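Side-chain contacts in adenylate cyclase (Hippeastrum hybrid cultivar, PDB 6YP4), which acts predominantly as a triphosphatase, probably metal-dependent, although it was first named an adenylyl cyclase: residues D20-F25 with E178-E183; A138-V143 with L148-T153. One frame throughout, in Å; residues are numbered along the deposited sequence.

Interaction 1. Residues D20-F25 with E178-E183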
loop_
_atom_site.group_PDB
_atom_site.type_symbol
_atom_site.label_atom_id
_atom_site.label_comp_id
_atom_site.label_asym_id
_atom_site.label_seq_id
_atom_site.Cartn_x
_atom_site.Cartn_y
_atom_site.Cartn_z
ATOM N N ASP A 20 -19.713 4.764 5.673
ATOM C CA ASP A 20 -19.972 6.168 5.986
ATOM C C ASP A 20 -19.134 6.635 7.161
ATOM O O ASP A 20 -18.634 7.766 7.159
ATOM C CB ASP A 20 -21.455 6.388 6.314
ATOM C CG ASP A 20 -22.356 6.143 5.133
ATOM O OD1 ASP A 20 -21.890 6.320 3.984
ATOM O OD2 ASP A 20 -23.535 5.776 5.353
ATOM N N ALA A 21 -18.997 5.792 8.196
ATOM C CA ALA A 21 -18.221 6.184 9.372
ATOM C C ALA A 21 -16.751 6.416 9.045
ATOM O O ALA A 21 -16.109 7.258 9.681
ATOM C CB ALA A 21 -18.348 5.132 10.475
ATOM N N LEU A 22 -16.202 5.702 8.056
ATOM C CA LEU A 22 -14.787 5.809 7.716
ATOM C C LEU A 22 -14.500 6.762 6.564
ATOM O O LEU A 22 -13.319 7.014 6.280
ATOM C CB LEU A 22 -14.203 4.432 7.357
ATOM C CG LEU A 22 -14.135 3.368 8.458
ATOM C CD1 LEU A 22 -13.801 2.012 7.861
ATOM C CD2 LEU A 22 -13.132 3.735 9.542
ATOM N N SER A 23 -15.538 7.309 5.906
ATOM C CA SER A 23 -15.375 8.159 4.723
ATOM C C SER A 23 -14.418 9.338 4.926
ATOM O O SER A 23 -13.770 9.748 3.954
ATOM C CB SER A 23 -16.728 8.690 4.238
ATOM O OG SER A 23 -17.346 9.504 5.224
ATOM N N PRO A 24 -14.303 9.936 6.122
ATOM C CA PRO A 24 -13.257 10.958 6.307
ATOM C C PRO A 24 -11.847 10.425 6.175
ATOM O O PRO A 24 -10.909 11.235 6.089
ATOM C CB PRO A 24 -13.516 11.485 7.727
ATOM C CG PRO A 24 -14.949 11.138 8.006
ATOM C CD PRO A 24 -15.163 9.842 7.319
ATOM N N PHE A 25 -11.655 9.106 6.126
ATOM C CA PHE A 25 -10.316 8.532 6.066
ATOM C C PHE A 25 -10.024 7.860 4.735
ATOM O O PHE A 25 -8.972 7.225 4.586
ATOM C CB PHE A 25 -10.128 7.552 7.224
ATOM C CG PHE A 25 -10.522 8.126 8.551
ATOM C CD1 PHE A 25 -9.634 8.914 9.273
ATOM C CD2 PHE A 25 -11.781 7.897 9.070
ATOM C CE1 PHE A 25 -10.003 9.462 10.489
ATOM C CE2 PHE A 25 -12.157 8.436 10.283
ATOM C CZ PHE A 25 -11.274 9.219 10.997
ATOM N N GLU A 178 -12.062 -2.987 17.517
ATOM C CA GLU A 178 -13.316 -3.382 18.153
ATOM C C GLU A 178 -13.970 -2.207 18.876
ATOM O O GLU A 178 -15.189 -2.017 18.788
ATOM C CB GLU A 178 -13.082 -4.548 19.114
ATOM C CG GLU A 178 -12.578 -5.836 18.450
ATOM C CD GLU A 178 -12.805 -7.073 19.321
ATOM O OE1 GLU A 178 -11.812 -7.708 19.730
ATOM O OE2 GLU A 178 -13.981 -7.415 19.559
ATOM N N GLY A 179 -13.175 -1.407 19.594
ATOM C CA GLY A 179 -13.725 -0.257 20.300
ATOM C C GLY A 179 -14.395 0.749 19.378
ATOM O O GLY A 179 -15.403 1.352 19.740
ATOM N N PHE A 180 -13.848 0.938 18.174
ATOM C CA PHE A 180 -14.436 1.880 17.218
ATOM C C PHE A 180 -15.732 1.329 16.638
ATOM O O PHE A 180 -16.705 2.068 16.457
ATOM C CB PHE A 180 -13.418 2.183 16.112
ATOM C CG PHE A 180 -13.949 3.009 14.954
ATOM C CD1 PHE A 180 -13.877 4.398 14.983
ATOM C CD2 PHE A 180 -14.441 2.390 13.806
ATOM C CE1 PHE A 180 -14.326 5.163 13.897
ATOM C CE2 PHE A 180 -14.897 3.145 12.712
ATOM C CZ PHE A 180 -14.833 4.538 12.760
ATOM N N LEU A 181 -15.767 0.033 16.336
ATOM C CA LEU A 181 -16.996 -0.540 15.798
ATOM C C LEU A 181 -18.119 -0.492 16.831
ATOM O O LEU A 181 -19.278 -0.239 16.481
ATOM C CB LEU A 181 -16.752 -1.972 15.311
ATOM C CG LEU A 181 -15.907 -2.174 14.053
ATOM C CD1 LEU A 181 -16.019 -3.593 13.547
ATOM C CD2 LEU A 181 -16.336 -1.218 12.980
ATOM N N LYS A 182 -17.793 -0.701 18.110
ATOM C CA LYS A 182 -18.815 -0.610 19.152
ATOM C C LYS A 182 -19.354 0.806 19.259
ATOM O O LYS A 182 -20.571 1.023 19.258
ATOM C CB LYS A 182 -18.255 -1.067 20.504
ATOM C CG LYS A 182 -17.665 -2.467 20.492
ATOM C CD LYS A 182 -17.602 -3.086 21.881
ATOM C CE LYS A 182 -17.179 -4.553 21.808
ATOM N NZ LYS A 182 -15.698 -4.727 21.867
ATOM N N GLU A 183 -18.459 1.787 19.331
ATOM C CA GLU A 183 -18.886 3.167 19.509
ATOM C C GLU A 183 -19.702 3.666 18.317
ATOM O O GLU A 183 -20.604 4.496 18.491
ATOM C CB GLU A 183 -17.655 4.044 19.749
ATOM C CG GLU A 183 -17.933 5.525 19.863
ATOM C CD GLU A 183 -16.699 6.347 19.566
ATOM O OE1 GLU A 183 -16.740 7.153 18.613
ATOM O OE2 GLU A 183 -15.684 6.178 20.278
#
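Leu-22, whose side chain meets Phe-180 across the contact, uses its carbonyl O to accept a 2.7 Å hydrogen bond from Phe-25 N, the shortest polar bond here. The bond belongs to the 3-10 segment 23-25 that follows helix 12-22, one of two helices packed here outside the curled antiparallel sheet of the CYTH (triphosphate tunnel) fold; helix 170-183 is the other. Two residues earlier, Asp-20 O accepts Ser-23 OG at 2.9 Å and, weakly, Ser-23 N; the short hydroxyl arm of serine reaches back to the carbonyl of the preceding turn.

Between the helices the contact is small and wholly apolar. Phe-180 reaches over with CG anti to its backbone N (chi1 173°), which carries the ring away from its own helix. Phe-180 also rests on Leu-18, one turn before Leu-22 in helix 12-22, so the flat aromatic side chain spans successive turns of its neighbour. Ala-21 points toward the opposing helix, and its short CB, 4.2 Å from Phe-180 CZ, lets the large ring come close. The branched end of Leu-22 supplies the nearer approach: its CD2 comes obliquely to the far rim of the ring, 3.7 Å from Phe-180 CE2, and touches CZ of the same ring.

Interaction 2. Residues A138-V143 with L148-T153. With GCP (phosphomethylphosphonic acid guanylate ester), chain B; GCP (phosphomethylphosphonic acid guanylate ester), chain C.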
loop_
_atom_site.group_PDB
_atom_site.type_symbol
_atom_site.label_atom_id
_atom_site.label_comp_id
_atom_site.label_asym_id
_atom_site.label_seq_id
_atom_site.Cartn_x
_atom_site.Cartn_y
_atom_site.Cartn_z
ATOM N N ALA A 138 -12.143 -1.007 -0.409
ATOM C CA ALA A 138 -12.016 0.397 -0.056
ATOM C C ALA A 138 -10.961 0.512 1.034
ATOM O O ALA A 138 -11.024 -0.213 2.032
ATOM C CB ALA A 138 -13.370 0.953 0.418
ATOM N N VAL A 139 -9.975 1.391 0.828
ATOM C CA VAL A 139 -8.803 1.494 1.696
ATOM C C VAL A 139 -8.860 2.811 2.449
ATOM O O VAL A 139 -9.179 3.854 1.868
ATOM C CB VAL A 139 -7.482 1.402 0.904
ATOM C CG1 VAL A 139 -6.270 1.329 1.847
ATOM C CG2 VAL A 139 -7.508 0.227 -0.046
ATOM N N TYR A 140 -8.500 2.766 3.737
ATOM C CA TYR A 140 -8.563 3.907 4.641
ATOM C C TYR A 140 -7.266 3.997 5.429
ATOM O O TYR A 140 -6.746 2.978 5.895
ATOM C CB TYR A 140 -9.763 3.775 5.621
ATOM C CG TYR A 140 -11.078 3.579 4.906
ATOM C CD1 TYR A 140 -11.522 2.311 4.539
ATOM C CD2 TYR A 140 -11.852 4.677 4.545
ATOM C CE1 TYR A 140 -12.712 2.147 3.856
ATOM C CE2 TYR A 140 -13.027 4.530 3.855
ATOM C CZ TYR A 140 -13.465 3.262 3.531
ATOM O OH TYR A 140 -14.632 3.136 2.834
ATOM N N ARG A 141 -6.745 5.220 5.587
ATOM C CA ARG A 141 -5.670 5.498 6.540
ATOM C C ARG A 141 -6.299 6.074 7.809
ATOM O O ARG A 141 -6.843 7.186 7.790
ATOM C CB ARG A 141 -4.634 6.455 5.953
ATOM C CG ARG A 141 -3.551 6.806 6.943
ATOM C CD ARG A 141 -2.388 7.597 6.297
ATOM N NE ARG A 141 -1.721 6.863 5.227
ATOM C CZ ARG A 141 -1.865 7.146 3.935
ATOM N NH1 ARG A 141 -2.644 8.151 3.570
ATOM N NH2 ARG A 141 -1.234 6.437 3.011
ATOM N N TRP A 142 -6.220 5.320 8.912
ATOM C CA TRP A 142 -6.930 5.590 10.157
ATOM C C TRP A 142 -5.950 6.130 11.216
ATOM O O TRP A 142 -4.863 6.626 10.869
ATOM C CB TRP A 142 -7.653 4.302 10.584
ATOM C CG TRP A 142 -8.648 4.516 11.666
ATOM C CD1 TRP A 142 -9.515 5.557 11.775
ATOM C CD2 TRP A 142 -8.857 3.694 12.823
ATOM N NE1 TRP A 142 -10.262 5.430 12.919
ATOM C CE2 TRP A 142 -9.874 4.295 13.581
ATOM C CE3 TRP A 142 -8.286 2.503 13.285
ATOM C CZ2 TRP A 142 -10.344 3.746 14.780
ATOM C CZ3 TRP A 142 -8.748 1.963 14.484
ATOM C CH2 TRP A 142 -9.766 2.586 15.212
ATOM N N VAL A 143 -6.332 6.041 12.502
ATOM C CA VAL A 143 -5.468 6.542 13.572
ATOM C C VAL A 143 -4.096 5.849 13.531
ATOM O O VAL A 143 -3.967 4.675 13.157
ATOM C CB VAL A 143 -6.120 6.388 14.960
ATOM C CG1 VAL A 143 -7.528 6.979 14.970
ATOM C CG2 VAL A 143 -6.146 4.933 15.405
ATOM N N LEU A 148 -6.887 0.482 7.055
ATOM C CA LEU A 148 -8.062 -0.390 7.109
ATOM C C LEU A 148 -8.531 -0.724 5.703
ATOM O O LEU A 148 -8.583 0.153 4.832
ATOM C CB LEU A 148 -9.205 0.280 7.871
ATOM C CG LEU A 148 -8.952 0.817 9.283
ATOM C CD1 LEU A 148 -10.185 1.552 9.769
ATOM C CD2 LEU A 148 -8.543 -0.275 10.268
ATOM N N GLU A 149 -8.882 -1.996 5.482
ATOM C CA GLU A 149 -9.375 -2.470 4.193
ATOM C C GLU A 149 -10.763 -3.048 4.398
ATOM O O GLU A 149 -10.918 -4.033 5.130
ATOM C CB GLU A 149 -8.452 -3.529 3.592
ATOM C CG GLU A 149 -7.159 -2.980 3.014
ATOM C CD GLU A 149 -6.012 -3.945 3.196
ATOM O OE1 GLU A 149 -5.570 -4.108 4.348
ATOM O OE2 GLU A 149 -5.569 -4.556 2.201
ATOM N N LEU A 150 -11.764 -2.426 3.776
ATOM C CA LEU A 150 -13.161 -2.831 3.882
ATOM C C LEU A 150 -13.540 -3.509 2.572
ATOM O O LEU A 150 -13.506 -2.877 1.508
ATOM C CB LEU A 150 -14.037 -1.608 4.153
ATOM C CG LEU A 150 -15.534 -1.795 4.386
ATOM C CD1 LEU A 150 -15.783 -2.526 5.707
ATOM C CD2 LEU A 150 -16.261 -0.456 4.370
ATOM N N ASP A 151 -13.891 -4.790 2.640
ATOM C CA ASP A 151 -14.045 -5.620 1.458
ATOM C C ASP A 151 -15.508 -5.979 1.229
ATOM O O ASP A 151 -16.256 -6.234 2.175
ATOM C CB ASP A 151 -13.229 -6.915 1.584
ATOM C CG ASP A 151 -11.732 -6.700 1.416
ATOM O OD1 ASP A 151 -11.304 -5.768 0.668
ATOM O OD2 ASP A 151 -10.981 -7.508 2.008
ATOM N N GLU A 152 -15.902 -6.009 -0.034
ATOM C CA GLU A 152 -17.191 -6.532 -0.458
ATOM C C GLU A 152 -16.876 -7.641 -1.450
ATOM O O GLU A 152 -16.472 -7.367 -2.586
ATOM C CB GLU A 152 -18.065 -5.439 -1.071
ATOM C CG GLU A 152 -19.441 -5.914 -1.540
ATOM C CD GLU A 152 -20.304 -4.780 -2.059
ATOM O OE1 GLU A 152 -19.883 -3.607 -1.947
ATOM O OE2 GLU A 152 -21.402 -5.064 -2.584
ATOM N N THR A 153 -17.076 -8.892 -1.021
ATOM C CA THR A 153 -16.545 -10.063 -1.706
ATOM C C THR A 153 -17.698 -10.824 -2.345
ATOM O O THR A 153 -18.561 -11.363 -1.640
ATOM C CB THR A 153 -15.776 -10.955 -0.738
ATOM O OG1 THR A 153 -14.752 -10.181 -0.096
ATOM C CG2 THR A 153 -15.147 -12.100 -1.485
HETATM P PG GCP B . -7.309 -11.194 2.630
HETATM O O1G GCP B . -8.091 -11.191 3.909
HETATM O O2G GCP B . -8.189 -10.792 1.468
HETATM O O3G GCP B . -6.732 -12.568 2.394
HETATM C C3B GCP B . -5.955 -9.978 2.795
HETATM P PB GCP B . -4.929 -10.030 1.252
HETATM O O1B GCP B . -4.737 -11.428 0.740
HETATM O O2B GCP B . -5.503 -9.119 0.195
HETATM O O3A GCP B . -3.460 -9.447 1.702
HETATM P PA GCP B . -2.371 -9.028 0.544
HETATM O O1A GCP B . -1.022 -9.547 1.010
HETATM O O2A GCP B . -2.776 -9.721 -0.739
HETATM O "O5'" GCP B . -2.386 -7.356 0.313
HETATM C "C5'" GCP B . -3.078 -6.544 1.252
HETATM C "C4'" GCP B . -2.375 -6.575 2.676
HETATM O "O4'" GCP B . -0.824 -6.414 2.623
HETATM C "C3'" GCP B . -2.789 -5.582 3.366
HETATM O "O3'" GCP B . -3.061 -6.004 4.726
HETATM C "C2'" GCP B . -1.621 -4.382 3.271
HETATM O "O2'" GCP B . -1.431 -3.676 4.554
HETATM C "C1'" GCP B . -0.534 -4.890 2.834
HETATM N N9 GCP B . -0.152 -4.229 1.522
HETATM C C8 GCP B . -0.486 -4.792 0.355
HETATM N N7 GCP B . -0.034 -4.016 -0.648
HETATM C C5 GCP B . 0.584 -2.961 -0.095
HETATM C C6 GCP B . 1.228 -1.859 -0.653
HETATM O O6 GCP B . 1.294 -1.743 -1.832
HETATM N N1 GCP B . 1.771 -0.933 0.137
HETATM C C2 GCP B . 1.695 -1.066 1.489
HETATM N N2 GCP B . 2.325 0.009 2.253
HETATM N N3 GCP B . 1.065 -2.141 2.036
HETATM C C4 GCP B . 0.511 -3.088 1.242
HETATM P PG GCP C . 8.253 10.666 1.939
HETATM O O1G GCP C . 9.473 10.419 2.775
HETATM O O2G GCP C . 8.589 10.569 0.467
HETATM O O3G GCP C . 7.693 12.031 2.254
HETATM C C3B GCP C . 7.019 9.384 2.350
HETATM P PB GCP C . 5.474 9.726 1.384
HETATM O O1B GCP C . 5.160 11.192 1.307
HETATM O O2B GCP C . 5.546 9.094 0.015
HETATM O O3A GCP C . 4.273 8.992 2.234
HETATM P PA GCP C . 2.800 8.788 1.534
HETATM O O1A GCP C . 1.766 9.131 2.591
HETATM O O2A GCP C . 2.702 9.763 0.379
HETATM O "O5'" GCP C . 2.648 7.209 0.955
HETATM C "C5'" GCP C . 3.615 6.243 1.346
HETATM C "C4'" GCP C . 3.527 5.931 2.900
HETATM O "O4'" GCP C . 2.074 5.715 3.424
HETATM C "C3'" GCP C . 4.133 4.831 3.138
HETATM O "O3'" GCP C . 4.934 4.957 4.339
HETATM C "C2'" GCP C . 2.969 3.630 3.248
HETATM O "O2'" GCP C . 3.263 2.652 4.314
HETATM C "C1'" GCP C . 1.821 4.170 3.393
HETATM N N9 GCP C . 0.927 3.796 2.226
HETATM C C8 GCP C . 0.802 4.615 1.175
HETATM N N7 GCP C . -0.041 4.058 0.286
HETATM C C5 GCP C . -0.440 2.880 0.791
HETATM C C6 GCP C . -1.300 1.899 0.303
HETATM O O6 GCP C . -1.827 2.042 -0.750
HETATM N N1 GCP C . -1.532 0.799 1.020
HETATM C C2 GCP C . -0.927 0.636 2.228
HETATM N N2 GCP C . -1.256 -0.607 2.922
HETATM N N3 GCP C . -0.085 1.593 2.705
HETATM C C4 GCP C . 0.156 2.715 1.985
#
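Strand segments 138-141 and 148-153 run antiparallel at 158°, their axes 4.8 Å apart, as the two arms of a beta hairpin in the curled sheet of the CYTH tunnel. Ala-138 with Leu-150 and Tyr-140 with Leu-148 are hydrogen-bonded pairs, the bond from Ala-138 N to Leu-150 O being almost straight at 176°; Val-139 with Glu-149 is the non-hydrogen-bonded pair between them.

Alternation sorts the side chains. Ala-138, Tyr-140, Leu-148 and Leu-150 share one face, and the last three pack against helix 12-22, where large hydrophobic and aromatic side chains suit. Tyr-140 turns its ring edge to the neighbouring strand, with CE1 4.0 Å from Leu-150 CB and CD1 near Leu-148 O. Just past the strand, a chi1 of -167° sets the Trp-142 indole opposite the backbone N and brings it obliquely against Leu-148, whose CD1 lies 3.8 Å from Trp-142 CB and equally near CG, while its CD2 approaches CE3. Phe-25 and Phe-180 meet the indole edge-to-face. With an alanine here, Leu-148 would probably lose much of its cover, and both phenylalanine rings would be left without this aromatic partner.

Val-139 and Glu-149 point to the other face, where nucleotide binds. Glu-149 OE1 lies 3.2 Å from O3' of the chain B GCP, a weak and unsettled bond, since Glu-149 is modelled in two conformers and the O3' proton has another acceptor nearby. Arg-141 NH2 comes 3.3 Å from C8 of the chain C GCP and forms a salt bridge with Glu-83 of the second subunit. The hairpin thus has two chemistries: a hydrophobic side toward helix 12-22, and a side whose Glu-149 and Arg-141 meet nucleotide and the second subunit.

From the N terminus, residues 20-25 come first, after strand 2-9, at the end of helix 12-22. The chain then runs through most of the sheet before reaching 138-143, and after four intervening residues 148-153 closes the short hairpin of interaction 2. Beyond the next strand, helix 170-183 brings 178-183 back to 20-25, so interaction 1 closes a loop of 152 residues that wholly contains interaction 2; the two do not cross. They also touch: Phe-25 O lies 3.2 Å from Arg-141 N, a probable hydrogen bond, and Leu-22 CD2 packs on Leu-148 CD1. Together they tie both outer helices to one hairpin of the tunnel wall.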